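Local coordinates for 177aa long conserved hypothetical protein (ST1454) (Sulfolobus tokodaii, PDB 1WOZ) that probably transfers the adenosyl group of ATP to cob(I)alamin, as a trimeric helical-bundle corrinoid adenosyltransferase of the PduO type, at residues A[45-50]-A[162-167]; A[113-118]-A[155-160]. All blocks are in the same frame, centred on the assembly; numbering follows the deposited sequence.

Contact 1. Residues A[45-50]-A[162-167]; sequences IPWEDM and KRRNVS
R163 grips D49 end-on with two nitrogens, one to each carboxylate oxygen. NH2 of R163 lies 2.7 Å from OD2 of D49 and NH1 of R163 lies 3.0 Å from OD1 of D49. Both bonds are nearly straight and use the syn lone pairs, and the two flat groups are almost coplanar, 10° apart. With CG of D49 between its backbone N and carbonyl carbon (chi1 54°), the carboxylate sits where OD1 can also take a weak bond from the backbone N of M50. A second salt bridge, from R163 NH2 to E95, ties in helix 79-96.

On its way to D49 the extended R163 chain slides past W47, with CD 3.6 Å from the centroid of the five-membered ring in a CH-pi contact. The guanidinium, turned 83° from the indole, adds a cation-pi contact, while CE of M50 lies over one guanidinium face. The other indole face is covered by CG of P46, 3.7 Å above the plane. Tip to tip with P46, R164 brings its NH2 to 3.6 Å from CG of P46, although its salt bridge is with E110 of helix 109-134.

The contact joins two helix ends of the bundle: W47 is the N-cap residue of helix 48-69, and N165, with positive phi, is the C' residue of the Schellman motif that closes helix 140-163.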
loop_
_atom_site.group_PDB
_atom_site.type_symbol
_atom_site.label_atom_id
_atom_site.label_comp_id
_atom_site.label_asym_id
_atom_site.label_seq_id
_atom_site.Cartn_x
_atom_site.Cartn_y
_atom_site.Cartn_z
ATOM N N ILE A 45 -2.290 -15.353 -7.546
ATOM C CA ILE A 45 -3.342 -15.803 -8.462
ATOM C C ILE A 45 -2.884 -17.068 -9.192
ATOM O O ILE A 45 -1.831 -17.084 -9.832
ATOM C CB ILE A 45 -3.641 -14.665 -9.492
ATOM C CG1 ILE A 45 -4.399 -13.528 -8.795
ATOM C CG2 ILE A 45 -4.434 -15.179 -10.673
ATOM C CD1 ILE A 45 -4.425 -12.243 -9.660
ATOM N N PRO A 46 -3.687 -18.138 -9.128
ATOM C CA PRO A 46 -3.311 -19.388 -9.792
ATOM C C PRO A 46 -3.726 -19.527 -11.258
ATOM O O PRO A 46 -3.297 -20.453 -11.940
ATOM C CB PRO A 46 -4.000 -20.436 -8.925
ATOM C CG PRO A 46 -5.341 -19.752 -8.641
ATOM C CD PRO A 46 -4.909 -18.316 -8.311
ATOM N N TRP A 47 -4.543 -18.620 -11.759
ATOM C CA TRP A 47 -5.041 -18.768 -13.121
ATOM C C TRP A 47 -4.102 -18.212 -14.168
ATOM O O TRP A 47 -3.696 -17.046 -14.116
ATOM C CB TRP A 47 -6.417 -18.123 -13.218
ATOM C CG TRP A 47 -7.338 -18.608 -12.123
ATOM C CD1 TRP A 47 -7.837 -19.872 -11.955
ATOM C CD2 TRP A 47 -7.817 -17.839 -11.015
ATOM N NE1 TRP A 47 -8.597 -19.935 -10.809
ATOM C CE2 TRP A 47 -8.602 -18.704 -10.211
ATOM C CE3 TRP A 47 -7.659 -16.507 -10.626
ATOM C CZ2 TRP A 47 -9.219 -18.279 -9.037
ATOM C CZ3 TRP A 47 -8.279 -16.076 -9.447
ATOM C CH2 TRP A 47 -9.050 -16.963 -8.668
ATOM N N GLU A 48 -3.788 -19.046 -15.147
ATOM C CA GLU A 48 -2.824 -18.652 -16.169
ATOM C C GLU A 48 -3.243 -17.510 -17.056
ATOM O O GLU A 48 -2.382 -16.745 -17.504
ATOM C CB GLU A 48 -2.451 -19.855 -17.046
ATOM C CG GLU A 48 -1.755 -20.968 -16.310
ATOM C CD GLU A 48 -0.433 -20.555 -15.722
ATOM O OE1 GLU A 48 0.330 -19.778 -16.362
ATOM O OE2 GLU A 48 -0.148 -21.023 -14.609
ATOM N N ASP A 49 -4.542 -17.378 -17.328
ATOM C CA ASP A 49 -4.972 -16.284 -18.172
ATOM C C ASP A 49 -4.724 -14.947 -17.521
ATOM O O ASP A 49 -4.273 -14.004 -18.187
ATOM C CB ASP A 49 -6.450 -16.415 -18.608
ATOM C CG ASP A 49 -7.441 -16.597 -17.437
ATOM O OD1 ASP A 49 -7.043 -16.787 -16.260
ATOM O OD2 ASP A 49 -8.653 -16.565 -17.732
HETATM N N MSE A 50 -5.011 -14.853 -16.224
HETATM C CA MSE A 50 -4.783 -13.601 -15.515
HETATM C C MSE A 50 -3.299 -13.311 -15.331
HETATM O O MSE A 50 -2.877 -12.164 -15.430
HETATM C CB MSE A 50 -5.459 -13.616 -14.142
HETATM C CG MSE A 50 -6.949 -13.428 -14.216
HETATM SE SE MSE A 50 -7.692 -13.213 -12.423
HETATM C CE MSE A 50 -9.477 -13.937 -12.776
ATOM N N LYS A 162 -15.853 -15.424 -8.665
ATOM C CA LYS A 162 -16.675 -16.466 -9.291
ATOM C C LYS A 162 -15.929 -17.798 -9.317
ATOM O O LYS A 162 -16.488 -18.849 -8.963
ATOM C CB LYS A 162 -17.034 -16.079 -10.725
ATOM C CG LYS A 162 -17.856 -17.131 -11.462
ATOM C CD LYS A 162 -18.224 -16.614 -12.845
ATOM C CE LYS A 162 -18.930 -17.677 -13.690
ATOM N NZ LYS A 162 -20.300 -17.935 -13.179
ATOM N N ARG A 163 -14.666 -17.773 -9.736
ATOM C CA ARG A 163 -13.885 -19.005 -9.785
ATOM C C ARG A 163 -13.662 -19.593 -8.398
ATOM O O ARG A 163 -13.378 -20.787 -8.269
ATOM C CB ARG A 163 -12.531 -18.769 -10.475
ATOM C CG ARG A 163 -12.682 -18.446 -11.967
ATOM C CD ARG A 163 -11.314 -18.244 -12.660
ATOM N NE ARG A 163 -11.470 -17.820 -14.048
ATOM C CZ ARG A 163 -10.460 -17.486 -14.847
ATOM N NH1 ARG A 163 -9.215 -17.535 -14.392
ATOM N NH2 ARG A 163 -10.695 -17.074 -16.089
ATOM N N ARG A 164 -13.774 -18.760 -7.365
ATOM C CA ARG A 164 -13.594 -19.218 -5.995
ATOM C C ARG A 164 -14.926 -19.474 -5.264
ATOM O O ARG A 164 -14.937 -19.717 -4.055
ATOM C CB ARG A 164 -12.783 -18.186 -5.186
ATOM C CG ARG A 164 -11.304 -18.179 -5.493
ATOM C CD ARG A 164 -10.683 -19.519 -5.093
ATOM N NE ARG A 164 -9.221 -19.481 -5.133
ATOM C CZ ARG A 164 -8.464 -20.478 -5.587
ATOM N NH1 ARG A 164 -9.033 -21.591 -6.045
ATOM N NH2 ARG A 164 -7.137 -20.376 -5.574
ATOM N N ASN A 165 -16.042 -19.429 -5.982
ATOM C CA ASN A 165 -17.355 -19.646 -5.348
ATOM C C ASN A 165 -17.659 -18.663 -4.235
ATOM O O ASN A 165 -18.316 -18.990 -3.248
ATOM C CB ASN A 165 -17.473 -21.082 -4.816
ATOM C CG ASN A 165 -17.706 -22.081 -5.937
ATOM O OD1 ASN A 165 -16.768 -22.503 -6.606
ATOM N ND2 ASN A 165 -18.964 -22.436 -6.164
ATOM N N VAL A 166 -17.198 -17.435 -4.419
ATOM C CA VAL A 166 -17.427 -16.381 -3.453
ATOM C C VAL A 166 -18.383 -15.344 -4.060
ATOM O O VAL A 166 -18.173 -14.894 -5.180
ATOM C CB VAL A 166 -16.082 -15.696 -3.096
ATOM C CG1 VAL A 166 -16.347 -14.431 -2.277
ATOM C CG2 VAL A 166 -15.183 -16.678 -2.337
ATOM N N SER A 167 -19.437 -14.978 -3.326
ATOM C CA SER A 167 -20.395 -13.971 -3.794
ATOM C C SER A 167 -19.862 -12.563 -3.571
ATOM O O SER A 167 -19.131 -12.307 -2.610
ATOM C CB SER A 167 -21.724 -14.076 -3.029
ATOM O OG SER A 167 -22.307 -15.343 -3.185
#

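Contact 2. Residues A[113-118]-A[155-160]; sequences VLHVTR and AMALVA
L114 and A157 meet where helices 109-134 and 140-163 pack side by side, an antiparallel pair within the helical bundle of the cobalamin adenosyltransferase family. The axes of segments 113-118 and 155-160 come within 9.0 Å, their N-to-C directions 171° apart. Consistent with the small A157, the CA atoms of L114 and A157 are 5.6 Å apart.

From L114, CB points toward the partner helix and lies 3.9 Å from CB of A157. Beyond CG the two methyls part company. CD1 goes in against helix 140-163, 3.9 Å from the backbone N of A157, and it also touches CB of M156 and CB of A160, which lies one turn on from M156. CD2 turns instead to I45, in the loop ahead of helix 48-69.

Next along the helix, H115 lays one ring face over the methyl of A157. This CH-pi contact has CB of A157 3.8 Å from the ring centroid, displaced toward the rim, with NE2 of H115 its closest atom. An alanine in place of H115 would probably leave the methyl of A157 without its aromatic cover and the NE of R118 without its acceptor on this helix.

The rotation of the imidazole is steadied by that acceptor, ND1, because R118 folds back along its own helix to reach it. The guanidinium also forms a salt bridge with D32 of a second subunit, a position that lines a polypropylene glycol site in this crystal, so R118 links the H115 ring to the neighbouring chain. NE of R118 lies 3.0 Å from ND1 of H115, only 4° out of the imidazole plane.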
loop_
_atom_site.group_PDB
_atom_site.type_symbol
_atom_site.label_atom_id
_atom_site.label_comp_id
_atom_site.label_asym_id
_atom_site.label_seq_id
_atom_site.Cartn_x
_atom_site.Cartn_y
_atom_site.Cartn_z
ATOM N N VAL A 113 -6.649 -9.074 -3.369
ATOM C CA VAL A 113 -5.382 -8.475 -3.768
ATOM C C VAL A 113 -5.544 -7.699 -5.069
ATOM O O VAL A 113 -4.868 -6.675 -5.281
ATOM C CB VAL A 113 -4.261 -9.525 -3.884
ATOM C CG1 VAL A 113 -2.930 -8.829 -4.206
ATOM C CG2 VAL A 113 -4.107 -10.250 -2.555
ATOM N N LEU A 114 -6.440 -8.168 -5.942
ATOM C CA LEU A 114 -6.719 -7.453 -7.197
ATOM C C LEU A 114 -7.371 -6.100 -6.913
ATOM O O LEU A 114 -7.071 -5.109 -7.595
ATOM C CB LEU A 114 -7.620 -8.297 -8.116
ATOM C CG LEU A 114 -6.810 -9.450 -8.781
ATOM C CD1 LEU A 114 -7.771 -10.514 -9.327
ATOM C CD2 LEU A 114 -5.921 -8.909 -9.909
ATOM N N HIS A 115 -8.269 -6.052 -5.922
ATOM C CA HIS A 115 -8.906 -4.789 -5.565
ATOM C C HIS A 115 -7.897 -3.821 -4.946
ATOM O O HIS A 115 -7.977 -2.606 -5.151
ATOM C CB HIS A 115 -10.064 -5.014 -4.580
ATOM C CG HIS A 115 -11.342 -5.393 -5.254
ATOM N ND1 HIS A 115 -11.967 -4.565 -6.161
ATOM C CD2 HIS A 115 -12.102 -6.515 -5.173
ATOM C CE1 HIS A 115 -13.057 -5.161 -6.616
ATOM N NE2 HIS A 115 -13.161 -6.344 -6.033
ATOM N N VAL A 116 -6.970 -4.346 -4.147
ATOM C CA VAL A 116 -5.958 -3.466 -3.572
ATOM C C VAL A 116 -5.133 -2.870 -4.725
ATOM O O VAL A 116 -4.852 -1.665 -4.764
ATOM C CB VAL A 116 -5.000 -4.237 -2.627
ATOM C CG1 VAL A 116 -3.743 -3.398 -2.369
ATOM C CG2 VAL A 116 -5.716 -4.576 -1.304
ATOM N N THR A 117 -4.753 -3.730 -5.660
ATOM C CA THR A 117 -3.959 -3.313 -6.811
ATOM C C THR A 117 -4.754 -2.281 -7.626
ATOM O O THR A 117 -4.209 -1.263 -8.072
ATOM C CB THR A 117 -3.592 -4.560 -7.648
ATOM O OG1 THR A 117 -2.894 -5.477 -6.794
ATOM C CG2 THR A 117 -2.679 -4.200 -8.821
ATOM N N ARG A 118 -6.056 -2.527 -7.776
ATOM C CA ARG A 118 -6.939 -1.609 -8.486
ATOM C C ARG A 118 -6.959 -0.210 -7.808
ATOM O O ARG A 118 -6.881 0.844 -8.467
ATOM C CB ARG A 118 -8.354 -2.228 -8.513
ATOM C CG ARG A 118 -9.490 -1.355 -9.092
ATOM C CD ARG A 118 -10.894 -1.946 -8.709
ATOM N NE ARG A 118 -11.069 -1.958 -7.250
ATOM C CZ ARG A 118 -11.222 -0.873 -6.500
ATOM N NH1 ARG A 118 -11.263 0.340 -7.063
ATOM N NH2 ARG A 118 -11.230 -0.987 -5.172
ATOM N N ALA A 155 -12.611 -6.084 -13.307
ATOM C CA ALA A 155 -13.229 -7.231 -13.974
ATOM C C ALA A 155 -12.557 -8.528 -13.585
ATOM O O ALA A 155 -13.217 -9.566 -13.435
ATOM C CB ALA A 155 -13.188 -7.038 -15.508
HETATM N N MSE A 156 -11.236 -8.484 -13.393
HETATM C CA MSE A 156 -10.538 -9.693 -13.005
HETATM C C MSE A 156 -10.932 -10.108 -11.594
HETATM O O MSE A 156 -11.030 -11.291 -11.311
HETATM C CB MSE A 156 -9.015 -9.501 -13.062
HETATM C CG MSE A 156 -8.447 -9.338 -14.450
HETATM SE SE MSE A 156 -6.505 -9.124 -14.199
HETATM C CE MSE A 156 -5.882 -9.395 -16.025
ATOM N N ALA A 157 -11.142 -9.140 -10.708
ATOM C CA ALA A 157 -11.528 -9.458 -9.333
ATOM C C ALA A 157 -12.910 -10.135 -9.302
ATOM O O ALA A 157 -13.150 -11.025 -8.482
ATOM C CB ALA A 157 -11.529 -8.175 -8.465
ATOM N N LEU A 158 -13.811 -9.718 -10.194
ATOM C CA LEU A 158 -15.141 -10.345 -10.275
ATOM C C LEU A 158 -14.999 -11.816 -10.686
ATOM O O LEU A 158 -15.658 -12.704 -10.121
ATOM C CB LEU A 158 -16.015 -9.647 -11.332
ATOM C CG LEU A 158 -16.276 -8.149 -11.159
ATOM C CD1 LEU A 158 -17.139 -7.653 -12.319
ATOM C CD2 LEU A 158 -16.953 -7.889 -9.799
ATOM N N VAL A 159 -14.157 -12.068 -11.689
ATOM C CA VAL A 159 -13.949 -13.423 -12.159
ATOM C C VAL A 159 -13.239 -14.259 -11.094
ATOM O O VAL A 159 -13.567 -15.453 -10.911
ATOM C CB VAL A 159 -13.161 -13.446 -13.504
ATOM C CG1 VAL A 159 -12.746 -14.885 -13.843
ATOM C CG2 VAL A 159 -14.064 -12.889 -14.642
ATOM N N ALA A 160 -12.294 -13.648 -10.372
ATOM C CA ALA A 160 -11.588 -14.364 -9.299
ATOM C C ALA A 160 -12.583 -14.897 -8.261
ATOM O O ALA A 160 -12.477 -16.061 -7.810
ATOM C CB ALA A 160 -10.580 -13.432 -8.600
#

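How the contacts relate
Both contacts use helix 140-163, contact 2 in a buried part close to its C-terminal end and contact 1 at that end itself, on the surface. Their centres are 10 Å apart. A salt bridge, with CH-pi and cation-pi contacts to the indole, holds contact 1, where a loop and a helix start meet a helix end, whereas contact 2 relies on aliphatic packing between two helices and a single imidazole face. Residues 45-50 also bring the two together: CE of M50 lies 3.6 Å from CG1 of V159, and CZ3 of W47 packs on CB of A160 at 3.6 Å. Contact 1 stays within its own chain, while the helix of 113-118 also reaches a second subunit.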